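Local coordinates for ESX secretion system protein EccC (Thermomonospora curvata, PDB 4NH0) that forms the multi-domain cytoplasmic ATPase motor of the ESX type VII secretion system, binds the substrate EsxB and may be the system's translocase subunit, at residues S918-P923 / Y935-T940; Y969-A974 / T990-I995; I977-S982 / L1040-D1045; R1009-A1014 / R1058-L1063. All coordinates share one frame; numbering follows the deposited sequence.

Contact 1 (S918-P923 / Y935-T940)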
# COMPACT_ATOMS: atom_id res chain seq x y z
N SER A 918 16.13 -22.06 -40.31
CA SER A 918 15.70 -23.13 -39.42
C SER A 918 16.31 -24.48 -39.79
O SER A 918 16.62 -25.29 -38.92
CB SER A 918 14.18 -23.25 -39.43
OG SER A 918 13.72 -23.74 -40.67
N GLY A 919 16.49 -24.71 -41.09
CA GLY A 919 16.94 -26.00 -41.56
C GLY A 919 15.75 -26.89 -41.87
O GLY A 919 14.70 -26.39 -42.27
N THR A 920 15.90 -28.19 -41.65
CA THR A 920 14.82 -29.14 -41.92
C THR A 920 13.65 -28.96 -40.96
O THR A 920 12.56 -29.48 -41.20
CB THR A 920 15.32 -30.59 -41.84
OG1 THR A 920 16.09 -30.77 -40.65
CG2 THR A 920 16.18 -30.92 -43.05
N ARG A 921 13.87 -28.23 -39.87
CA ARG A 921 12.81 -27.93 -38.93
C ARG A 921 11.82 -26.95 -39.53
O ARG A 921 12.20 -26.07 -40.31
CB ARG A 921 13.40 -27.35 -37.64
CG ARG A 921 14.52 -28.19 -37.07
CD ARG A 921 15.58 -27.30 -36.45
NE ARG A 921 15.07 -26.54 -35.32
CZ ARG A 921 15.69 -25.50 -34.79
NH1 ARG A 921 16.85 -25.09 -35.28
NH2 ARG A 921 15.15 -24.86 -33.76
N ILE A 922 10.55 -27.10 -39.19
CA ILE A 922 9.50 -26.27 -39.75
C ILE A 922 8.76 -25.49 -38.67
O ILE A 922 8.01 -26.07 -37.88
CB ILE A 922 8.47 -27.10 -40.54
CG1 ILE A 922 9.18 -28.04 -41.51
CG2 ILE A 922 7.50 -26.20 -41.27
CD1 ILE A 922 8.25 -28.99 -42.23
N PRO A 923 8.97 -24.16 -38.62
CA PRO A 923 8.25 -23.32 -37.67
C PRO A 923 6.77 -23.23 -38.02
O PRO A 923 6.43 -23.09 -39.20
CB PRO A 923 8.93 -21.96 -37.82
CG PRO A 923 9.48 -21.97 -39.21
CD PRO A 923 9.90 -23.39 -39.46
N TYR A 935 8.81 -25.20 -33.44
CA TYR A 935 9.19 -25.99 -34.61
C TYR A 935 8.62 -27.40 -34.62
O TYR A 935 8.24 -27.94 -33.59
CB TYR A 935 10.72 -26.07 -34.71
CG TYR A 935 11.41 -24.74 -34.82
CD1 TYR A 935 11.52 -24.09 -36.04
CD2 TYR A 935 11.96 -24.13 -33.71
CE1 TYR A 935 12.15 -22.87 -36.15
CE2 TYR A 935 12.60 -22.91 -33.80
CZ TYR A 935 12.69 -22.28 -35.02
OH TYR A 935 13.32 -21.07 -35.12
N LEU A 936 8.57 -27.98 -35.82
CA LEU A 936 8.24 -29.39 -36.00
C LEU A 936 9.38 -30.07 -36.74
O LEU A 936 9.66 -29.73 -37.89
CB LEU A 936 6.93 -29.56 -36.76
CG LEU A 936 5.64 -29.24 -36.01
CD1 LEU A 936 4.44 -29.49 -36.91
CD2 LEU A 936 5.54 -30.07 -34.74
N ASP A 937 10.03 -31.03 -36.09
CA ASP A 937 11.16 -31.71 -36.70
C ASP A 937 10.82 -33.16 -37.02
O ASP A 937 10.81 -34.02 -36.14
CB ASP A 937 12.38 -31.65 -35.77
CG ASP A 937 13.62 -32.24 -36.39
OD1 ASP A 937 14.61 -32.44 -35.66
OD2 ASP A 937 13.61 -32.52 -37.61
N PHE A 938 10.54 -33.43 -38.29
CA PHE A 938 10.11 -34.75 -38.73
C PHE A 938 11.26 -35.76 -38.82
O PHE A 938 11.09 -36.85 -39.36
CB PHE A 938 9.41 -34.66 -40.09
CG PHE A 938 8.08 -33.97 -40.03
CD1 PHE A 938 7.01 -34.56 -39.37
CD2 PHE A 938 7.88 -32.75 -40.65
CE1 PHE A 938 5.78 -33.94 -39.31
CE2 PHE A 938 6.65 -32.13 -40.60
CZ PHE A 938 5.60 -32.72 -39.93
N ASN A 939 12.42 -35.39 -38.29
CA ASN A 939 13.54 -36.32 -38.21
C ASN A 939 13.61 -36.95 -36.83
O ASN A 939 14.29 -37.95 -36.62
CB ASN A 939 14.86 -35.61 -38.54
CG ASN A 939 14.98 -35.24 -40.00
OD1 ASN A 939 14.39 -35.89 -40.87
ND2 ASN A 939 15.75 -34.20 -40.29
N THR A 940 12.89 -36.35 -35.89
CA THR A 940 12.83 -36.85 -34.52
C THR A 940 11.51 -37.58 -34.26
O THR A 940 11.50 -38.73 -33.84
CB THR A 940 13.01 -35.72 -33.50
OG1 THR A 940 12.04 -34.69 -33.76
CG2 THR A 940 14.40 -35.12 -33.61

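Contact 2 (Y969-A974 / T990-I995)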
# COMPACT_ATOMS: atom_id res chain seq x y z
N TYR A 969 12.58 -29.72 -48.64
CA TYR A 969 12.85 -31.02 -49.24
C TYR A 969 12.70 -30.98 -50.76
O TYR A 969 11.82 -30.29 -51.28
CB TYR A 969 11.93 -32.10 -48.66
CG TYR A 969 12.10 -32.35 -47.18
CD1 TYR A 969 13.07 -33.22 -46.71
CD2 TYR A 969 11.27 -31.74 -46.26
CE1 TYR A 969 13.22 -33.46 -45.35
CE2 TYR A 969 11.40 -31.97 -44.90
CZ TYR A 969 12.38 -32.83 -44.46
OH TYR A 969 12.52 -33.06 -43.11
N THR A 970 13.55 -31.73 -51.46
CA THR A 970 13.41 -31.91 -52.90
C THR A 970 12.48 -33.09 -53.15
O THR A 970 12.38 -33.98 -52.31
CB THR A 970 14.77 -32.14 -53.58
OG1 THR A 970 15.34 -33.37 -53.12
CG2 THR A 970 15.72 -30.99 -53.26
N PRO A 971 11.80 -33.11 -54.31
CA PRO A 971 10.89 -34.22 -54.65
C PRO A 971 11.55 -35.60 -54.63
O PRO A 971 10.85 -36.60 -54.62
CB PRO A 971 10.44 -33.86 -56.07
CG PRO A 971 10.51 -32.38 -56.11
CD PRO A 971 11.72 -32.02 -55.29
N GLN A 972 12.88 -35.64 -54.62
CA GLN A 972 13.60 -36.90 -54.50
C GLN A 972 13.94 -37.18 -53.04
O GLN A 972 14.47 -38.24 -52.70
CB GLN A 972 14.87 -36.89 -55.35
CG GLN A 972 14.63 -36.71 -56.84
CD GLN A 972 14.40 -35.26 -57.22
OE1 GLN A 972 14.93 -34.35 -56.59
NE2 GLN A 972 13.60 -35.04 -58.26
N GLN A 973 13.64 -36.22 -52.17
CA GLN A 973 13.87 -36.36 -50.74
C GLN A 973 12.57 -36.65 -50.00
O GLN A 973 12.55 -37.41 -49.03
CB GLN A 973 14.52 -35.10 -50.16
CG GLN A 973 16.00 -34.97 -50.43
CD GLN A 973 16.59 -33.70 -49.84
OE1 GLN A 973 15.96 -32.65 -49.86
NE2 GLN A 973 17.80 -33.80 -49.31
N ALA A 974 11.48 -36.05 -50.47
CA ALA A 974 10.18 -36.21 -49.83
C ALA A 974 9.04 -35.94 -50.82
O ALA A 974 9.08 -34.97 -51.57
CB ALA A 974 10.06 -35.29 -48.63
N THR A 990 0.21 -28.62 -56.01
CA THR A 990 0.57 -28.40 -57.41
C THR A 990 2.03 -28.71 -57.71
O THR A 990 2.43 -28.80 -58.87
CB THR A 990 0.28 -26.95 -57.84
OG1 THR A 990 1.02 -26.05 -57.01
CG2 THR A 990 -1.20 -26.65 -57.70
N THR A 991 2.83 -28.87 -56.66
CA THR A 991 4.27 -29.09 -56.82
C THR A 991 4.59 -30.45 -57.41
O THR A 991 3.70 -31.26 -57.65
CB THR A 991 5.00 -28.95 -55.48
OG1 THR A 991 4.59 -30.00 -54.59
CG2 THR A 991 4.69 -27.60 -54.84
N GLU A 992 5.88 -30.70 -57.64
CA GLU A 992 6.33 -31.97 -58.19
C GLU A 992 6.30 -33.06 -57.13
O GLU A 992 6.24 -34.25 -57.44
CB GLU A 992 7.73 -31.83 -58.78
CG GLU A 992 8.27 -33.08 -59.47
CD GLU A 992 9.64 -32.87 -60.07
OE1 GLU A 992 10.00 -31.71 -60.35
OE2 GLU A 992 10.36 -33.87 -60.26
N HIS A 993 6.34 -32.65 -55.86
CA HIS A 993 6.27 -33.58 -54.74
C HIS A 993 4.95 -34.36 -54.77
O HIS A 993 4.88 -35.49 -54.30
CB HIS A 993 6.41 -32.85 -53.41
CG HIS A 993 7.56 -31.90 -53.36
ND1 HIS A 993 7.48 -30.60 -53.80
CD2 HIS A 993 8.83 -32.06 -52.90
CE1 HIS A 993 8.64 -30.00 -53.63
NE2 HIS A 993 9.48 -30.87 -53.08
N GLN A 994 3.92 -33.72 -55.31
CA GLN A 994 2.60 -34.31 -55.45
C GLN A 994 2.64 -35.68 -56.11
O GLN A 994 3.24 -35.85 -57.17
CB GLN A 994 1.69 -33.38 -56.25
CG GLN A 994 0.49 -34.05 -56.89
CD GLN A 994 -0.56 -34.43 -55.87
OE1 GLN A 994 -1.26 -35.43 -56.04
NE2 GLN A 994 -0.68 -33.64 -54.82
N ILE A 995 2.01 -36.66 -55.47
CA ILE A 995 1.94 -38.01 -56.01
C ILE A 995 0.49 -38.43 -56.21
O ILE A 995 0.10 -38.87 -57.29
CB ILE A 995 2.64 -39.02 -55.09
CG1 ILE A 995 4.16 -38.79 -55.11
CG2 ILE A 995 2.33 -40.44 -55.52
CD1 ILE A 995 4.77 -38.94 -56.48

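Contact 3 (I977-S982 / L1040-D1045)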
# COMPACT_ATOMS: atom_id res chain seq x y z
N ILE A 977 1.17 -36.96 -50.53
CA ILE A 977 -0.11 -37.51 -50.94
C ILE A 977 -1.21 -36.92 -50.07
O ILE A 977 -1.15 -36.98 -48.85
CB ILE A 977 -0.14 -39.05 -50.84
CG1 ILE A 977 0.84 -39.66 -51.83
CG2 ILE A 977 -1.54 -39.57 -51.11
CD1 ILE A 977 0.84 -41.17 -51.84
N PHE A 978 -2.23 -36.34 -50.71
CA PHE A 978 -3.26 -35.60 -49.99
C PHE A 978 -4.59 -36.34 -49.94
O PHE A 978 -5.01 -36.97 -50.91
CB PHE A 978 -3.46 -34.23 -50.64
CG PHE A 978 -2.26 -33.34 -50.56
CD1 PHE A 978 -1.25 -33.43 -51.50
CD2 PHE A 978 -2.14 -32.40 -49.55
CE1 PHE A 978 -0.15 -32.61 -51.44
CE2 PHE A 978 -1.04 -31.57 -49.48
CZ PHE A 978 -0.04 -31.68 -50.43
N ILE A 979 -5.25 -36.25 -48.79
CA ILE A 979 -6.62 -36.71 -48.64
C ILE A 979 -7.48 -35.53 -48.21
O ILE A 979 -7.61 -35.25 -47.01
CB ILE A 979 -6.75 -37.86 -47.63
CG1 ILE A 979 -5.83 -39.02 -48.03
CG2 ILE A 979 -8.19 -38.34 -47.54
CD1 ILE A 979 -5.95 -40.22 -47.12
N ASP A 980 -8.04 -34.83 -49.18
CA ASP A 980 -8.77 -33.60 -48.91
C ASP A 980 -10.16 -33.63 -49.53
O ASP A 980 -10.36 -33.13 -50.64
CB ASP A 980 -7.97 -32.40 -49.42
CG ASP A 980 -8.57 -31.08 -49.00
OD1 ASP A 980 -9.39 -31.07 -48.06
OD2 ASP A 980 -8.23 -30.05 -49.62
N TYR A 981 -11.10 -34.23 -48.82
CA TYR A 981 -12.48 -34.35 -49.29
C TYR A 981 -13.11 -32.99 -49.56
O TYR A 981 -13.85 -32.82 -50.52
CB TYR A 981 -13.33 -35.11 -48.27
CG TYR A 981 -13.07 -36.60 -48.23
CD1 TYR A 981 -12.39 -37.24 -49.26
CD2 TYR A 981 -13.52 -37.37 -47.17
CE1 TYR A 981 -12.16 -38.60 -49.23
CE2 TYR A 981 -13.29 -38.73 -47.13
CZ TYR A 981 -12.61 -39.34 -48.16
OH TYR A 981 -12.39 -40.70 -48.12
N SER A 982 -12.81 -32.02 -48.70
CA SER A 982 -13.37 -30.68 -48.83
C SER A 982 -12.64 -29.88 -49.89
O SER A 982 -13.07 -28.79 -50.26
CB SER A 982 -13.32 -29.95 -47.49
OG SER A 982 -14.06 -30.64 -46.50
N LEU A 1040 7.70 -40.27 -47.41
CA LEU A 1040 6.32 -39.98 -47.78
C LEU A 1040 5.59 -39.22 -46.69
O LEU A 1040 5.56 -39.65 -45.53
CB LEU A 1040 5.58 -41.27 -48.11
CG LEU A 1040 4.10 -41.11 -48.44
CD1 LEU A 1040 3.90 -40.15 -49.60
CD2 LEU A 1040 3.47 -42.46 -48.76
N PHE A 1041 4.99 -38.10 -47.06
CA PHE A 1041 4.18 -37.32 -46.14
C PHE A 1041 2.71 -37.44 -46.51
O PHE A 1041 2.27 -36.90 -47.52
CB PHE A 1041 4.60 -35.85 -46.14
CG PHE A 1041 5.91 -35.59 -45.45
CD1 PHE A 1041 7.10 -35.67 -46.15
CD2 PHE A 1041 5.94 -35.26 -44.11
CE1 PHE A 1041 8.30 -35.43 -45.52
CE2 PHE A 1041 7.14 -35.02 -43.47
CZ PHE A 1041 8.33 -35.11 -44.18
N LEU A 1042 1.95 -38.16 -45.69
CA LEU A 1042 0.53 -38.33 -45.92
C LEU A 1042 -0.25 -37.22 -45.22
O LEU A 1042 -0.44 -37.24 -44.01
CB LEU A 1042 0.06 -39.70 -45.43
CG LEU A 1042 -1.42 -40.02 -45.66
CD1 LEU A 1042 -1.76 -39.92 -47.13
CD2 LEU A 1042 -1.74 -41.40 -45.13
N VAL A 1043 -0.71 -36.25 -46.00
CA VAL A 1043 -1.44 -35.11 -45.47
C VAL A 1043 -2.95 -35.36 -45.54
O VAL A 1043 -3.52 -35.42 -46.62
CB VAL A 1043 -1.10 -33.82 -46.22
CG1 VAL A 1043 -1.96 -32.67 -45.71
CG2 VAL A 1043 0.37 -33.49 -46.06
N VAL A 1044 -3.57 -35.49 -44.37
CA VAL A 1044 -5.00 -35.78 -44.31
C VAL A 1044 -5.77 -34.65 -43.62
O VAL A 1044 -5.55 -34.38 -42.44
CB VAL A 1044 -5.27 -37.10 -43.56
CG1 VAL A 1044 -6.77 -37.38 -43.52
CG2 VAL A 1044 -4.53 -38.24 -44.22
N ASP A 1045 -6.66 -34.01 -44.36
CA ASP A 1045 -7.49 -32.95 -43.82
C ASP A 1045 -8.91 -33.46 -43.62
O ASP A 1045 -9.38 -34.30 -44.38
CB ASP A 1045 -7.48 -31.73 -44.75
CG ASP A 1045 -7.96 -30.47 -44.06
OD1 ASP A 1045 -8.59 -30.57 -42.98
OD2 ASP A 1045 -7.72 -29.37 -44.60

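Contact 4 (R1009-A1014 / R1058-L1063)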
# COMPACT_ATOMS: atom_id res chain seq x y z
N ARG A 1009 -3.79 -48.54 -50.93
CA ARG A 1009 -3.38 -49.88 -51.31
C ARG A 1009 -1.95 -49.93 -51.84
O ARG A 1009 -1.18 -50.82 -51.48
CB ARG A 1009 -4.34 -50.46 -52.35
CG ARG A 1009 -4.02 -51.89 -52.76
CD ARG A 1009 -5.01 -52.42 -53.79
NE ARG A 1009 -4.91 -51.70 -55.06
CZ ARG A 1009 -5.79 -50.80 -55.48
NH1 ARG A 1009 -6.84 -50.50 -54.73
NH2 ARG A 1009 -5.63 -50.20 -56.65
N ASP A 1010 -1.60 -48.98 -52.70
CA ASP A 1010 -0.29 -48.98 -53.34
C ASP A 1010 0.81 -48.44 -52.44
O ASP A 1010 1.98 -48.80 -52.61
CB ASP A 1010 -0.35 -48.19 -54.65
CG ASP A 1010 -1.12 -46.90 -54.52
OD1 ASP A 1010 -1.89 -46.78 -53.54
OD2 ASP A 1010 -0.97 -46.02 -55.39
N ILE A 1011 0.46 -47.57 -51.49
CA ILE A 1011 1.46 -47.04 -50.58
C ILE A 1011 1.67 -47.97 -49.39
O ILE A 1011 2.72 -47.95 -48.76
CB ILE A 1011 1.10 -45.63 -50.06
CG1 ILE A 1011 -0.11 -45.69 -49.13
CG2 ILE A 1011 0.87 -44.69 -51.22
CD1 ILE A 1011 -0.44 -44.36 -48.49
N LYS A 1012 0.66 -48.79 -49.10
CA LYS A 1012 0.82 -49.81 -48.07
C LYS A 1012 1.90 -50.78 -48.52
O LYS A 1012 2.92 -50.93 -47.86
CB LYS A 1012 -0.50 -50.54 -47.80
CG LYS A 1012 -0.36 -51.74 -46.88
CD LYS A 1012 -1.71 -52.19 -46.34
CE LYS A 1012 -1.60 -53.54 -45.64
NZ LYS A 1012 -0.55 -53.53 -44.57
N GLY A 1013 1.67 -51.41 -49.67
CA GLY A 1013 2.64 -52.33 -50.25
C GLY A 1013 3.99 -51.69 -50.50
O GLY A 1013 5.01 -52.37 -50.52
N ALA A 1014 3.99 -50.37 -50.70
CA ALA A 1014 5.23 -49.63 -50.91
C ALA A 1014 6.05 -49.57 -49.62
O ALA A 1014 7.23 -49.91 -49.62
CB ALA A 1014 4.93 -48.23 -51.41
N ARG A 1058 -7.36 -47.18 -42.48
CA ARG A 1058 -7.24 -48.31 -41.56
C ARG A 1058 -6.07 -49.28 -41.81
O ARG A 1058 -5.40 -49.68 -40.86
CB ARG A 1058 -8.56 -49.10 -41.54
CG ARG A 1058 -8.58 -50.27 -40.58
CD ARG A 1058 -8.24 -49.83 -39.16
NE ARG A 1058 -8.26 -50.95 -38.23
CZ ARG A 1058 -7.25 -51.80 -38.05
NH1 ARG A 1058 -6.14 -51.66 -38.75
NH2 ARG A 1058 -7.37 -52.79 -37.17
N PRO A 1059 -5.81 -49.66 -43.08
CA PRO A 1059 -4.72 -50.62 -43.29
C PRO A 1059 -3.34 -50.14 -42.83
O PRO A 1059 -2.49 -50.96 -42.50
CB PRO A 1059 -4.72 -50.82 -44.81
CG PRO A 1059 -6.11 -50.53 -45.22
CD PRO A 1059 -6.56 -49.41 -44.33
N LEU A 1060 -3.13 -48.83 -42.81
CA LEU A 1060 -1.82 -48.27 -42.47
C LEU A 1060 -1.55 -48.24 -40.97
O LEU A 1060 -0.46 -47.87 -40.54
CB LEU A 1060 -1.69 -46.86 -43.05
CG LEU A 1060 -1.72 -46.75 -44.57
CD1 LEU A 1060 -1.74 -45.29 -45.00
CD2 LEU A 1060 -0.54 -47.47 -45.18
N ALA A 1061 -2.55 -48.63 -40.18
CA ALA A 1061 -2.47 -48.54 -38.73
C ALA A 1061 -1.35 -49.41 -38.14
O ALA A 1061 -0.80 -49.10 -37.09
CB ALA A 1061 -3.80 -48.92 -38.11
N GLU A 1062 -1.03 -50.50 -38.83
CA GLU A 1062 -0.03 -51.44 -38.35
C GLU A 1062 1.39 -51.03 -38.74
O GLU A 1062 2.37 -51.63 -38.29
CB GLU A 1062 -0.33 -52.85 -38.87
CG GLU A 1062 -1.05 -52.87 -40.21
CD GLU A 1062 -1.85 -54.14 -40.42
OE1 GLU A 1062 -2.61 -54.52 -39.50
OE2 GLU A 1062 -1.73 -54.76 -41.50
N LEU A 1063 1.50 -49.99 -39.57
CA LEU A 1063 2.79 -49.53 -40.05
C LEU A 1063 3.29 -48.32 -39.27
O LEU A 1063 4.49 -48.06 -39.22
CB LEU A 1063 2.71 -49.19 -41.54
CG LEU A 1063 2.94 -50.31 -42.56
CD1 LEU A 1063 1.97 -51.47 -42.36
CD2 LEU A 1063 2.82 -49.77 -43.97

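Contact 1 (S918-P923 / Y935-T940)
The guanidinium of Arg921 lies over one face of the Tyr935 ring, a cation-pi contact with CZ 4.2 Å from the ring centroid. Arg921 NH2 is set toward the rim, 3.2 Å from Tyr935 CE2, and the two planes are inclined by 54°, so the group leans on the ring instead of stacking flat. The Arg921 chain bends at chi2 and chi3, so that CD and NE turn back toward Tyr935. Pro923 CB packs obliquely against Tyr935 CE1 at 3.7 Å. Beneath these side chains Ile922 and Leu936 form an antiparallel hydrogen-bonded pair, Ile922 N to Leu936 O at 3.1 Å and Leu936 N to Ile922 O at 2.9 Å, joining the strands of the 922-927/933-936 beta hairpin. On the other face of the sheet, Ile922 CD1 meets the Phe938 ring edge in plane, 3.9 Å from Phe938 CE2. An Asx turn at Asp937, whose OD2 accepts from Asn939 N, shapes the chain beyond the strand. Ser918 OG donates to Arg921 O and also bonds Arg968 of helix 954-968. The pi face is thus likely to steady the guanidinium on the exposed side, while Ile922 and Leu936 are buried against helix 954-968.

Contact 2 (Y969-A974 / T990-I995)
The imidazole of His993 has Pro971 over one face and two backbone carbonyl oxygens at its edge. Pro971 CG makes a CH-pi contact, 3.7 Å from the His993 ring centroid and displaced toward the rim. At the edge, Ala974 O lies in the ring plane, 3.2 Å from His993 CD2, while Tyr969 O accepts a hydrogen bond from His993 NE2 at 3.0 Å. That bond is bent, with an N-H...O angle of 146°, and the donor stands above the carbonyl plane of Tyr969. At the other ring nitrogen, His993 ND1 and Thr991 OG1 share a hydrogen bond of 3.1 Å, either of them possibly the donor; the two bonds together would hold the ring against rotation. Glu992, with CG anti to its backbone N (chi1 -176°), runs its aliphatic part beside Pro971, Glu992 CG 4.1 Å from Pro971 CG. The 969-974 turn is itself held by Thr970 O, which accepts from both Gln973 N and Ala974 N. An alanine in place of His993 would probably leave Tyr969 O without this donor and open a gap beside Pro971. The turn links helix 954-968 to strand 974-980. Segment 990-995 leads into the neighbouring parallel strand 994-998, and His993 also packs on Ile966 of the helix and Leu976 of strand 974-980.

Contact 3 (I977-S982 / L1040-D1045)
Ile979 and Val1044 lie side by side and point the same way, as do Phe978 and Val1043 on the opposite face, in a pair of parallel strands at the core of a P-loop NTPase (FtsK-type) domain. Strand 1039-1045, ending in Asp1045, is consistent with a Walker B strand. The short strand axes run 4.8 Å apart and only 10° from parallel. On the face of Ile977 and Ile979, Ile979 CD1 reaches Val1044 CG2 at 3.8 Å, while Ile977 crosses Leu1040, its CG1 3.8 Å from Leu1040 CD1. Leu1042 carries CG anti to its backbone N (chi1 -178°), and chi2 (58°) then sets CD1 close to both Ile977 CG2 and Ile979 CD1. This aliphatic layer is covered in part by Ile1011 and Leu1007 of helix 1001-1017. On the other face the Phe978 ring meets Val1043 obliquely, Phe978 CD2 to Val1043 CB at 3.8 Å, and helix 954-968 packs over both residues through Thr962. Backbone bonds zip the pair together: Ile977 N to Phe1041 O, Val1043 N to Ile977 O, Ile979 N to Val1043 O at 2.9 Å, and Asp1045 N to Ile979 O. At the C-terminal end the carboxylates of Asp980 and Asp1045 lie side by side with planes nearly parallel. Asp980 OD2 accepts from Leu985 N, and Asp1045 OD2 bonds Ser955 OG of the ATP-binding P-loop, near the bound magnesium ion. Asp980 OD1 stands 4.2 Å from Asp1045 OD2.

Contact 4 (R1009-A1014 / R1058-L1063)
Lys1012 holds CG anti to its backbone N (chi1 172°) and stays extended through chi3, which carries its chain out from the helix toward Pro1059; a turn at chi4 (54°) then sets NZ near Glu1062. The aliphatic part crosses Pro1059 at about a right angle, with Lys1012 CD 3.6 Å from Pro1059 CB. At the tip, the stronger partner of Lys1012 NZ is Glu1016, one helical turn further on, while Glu1062 OE2 makes a long salt bridge to Lys1012 NZ at 3.5 Å. Lys1012 NZ also lies 3.9 Å from Leu1063 CD1, so the ammonium group is bordered by an apolar branch as well as by acids. Closer to the backbone, Leu1060 CD2 packs 4.0 Å from Lys1012 CB, while Leu1060 CD1, its other branch, meets Ile1011 CD1 at 3.8 Å, these two side chains crossing nearly perpendicularly. An alanine in place of Lys1012 would probably leave Glu1062 without its cationic mate across the contact and open a gap beside Pro1059. Away from the nucleotide sites, the contact joins helix 1001-1017 to the 3-10 turn 1058-1060 and the residues after it, in the connection between strands 1039-1045 and 1072-1078. Leu1060 and Leu1063 extend the packing to Val1008 and Met1015 of the same helix, while Ala1061 touches Ile1091 of helix 1090-1097.

Overall arrangement
Contact 3 is the buried core of the group, an aliphatic and aromatic strand pair ending at the nucleotide site; contacts 1, 2 and 4 are partly buried and mix apolar packing with polar or charged groups at the periphery. Contacts 1, 2 and 3 reach the same sheet. Contact 1 meets contact 3 where Phe938 packs on Phe1041, and contact 2 where Tyr969 touches Thr920. Contacts 2 and 3 share strand 974-980, and Ile995 lies against Ile977. Contact 4 lays a helix, through Ile1011, and a 3-10 segment, through Leu1060, on the aliphatic face of contact 3, but does not touch contacts 1 or 2.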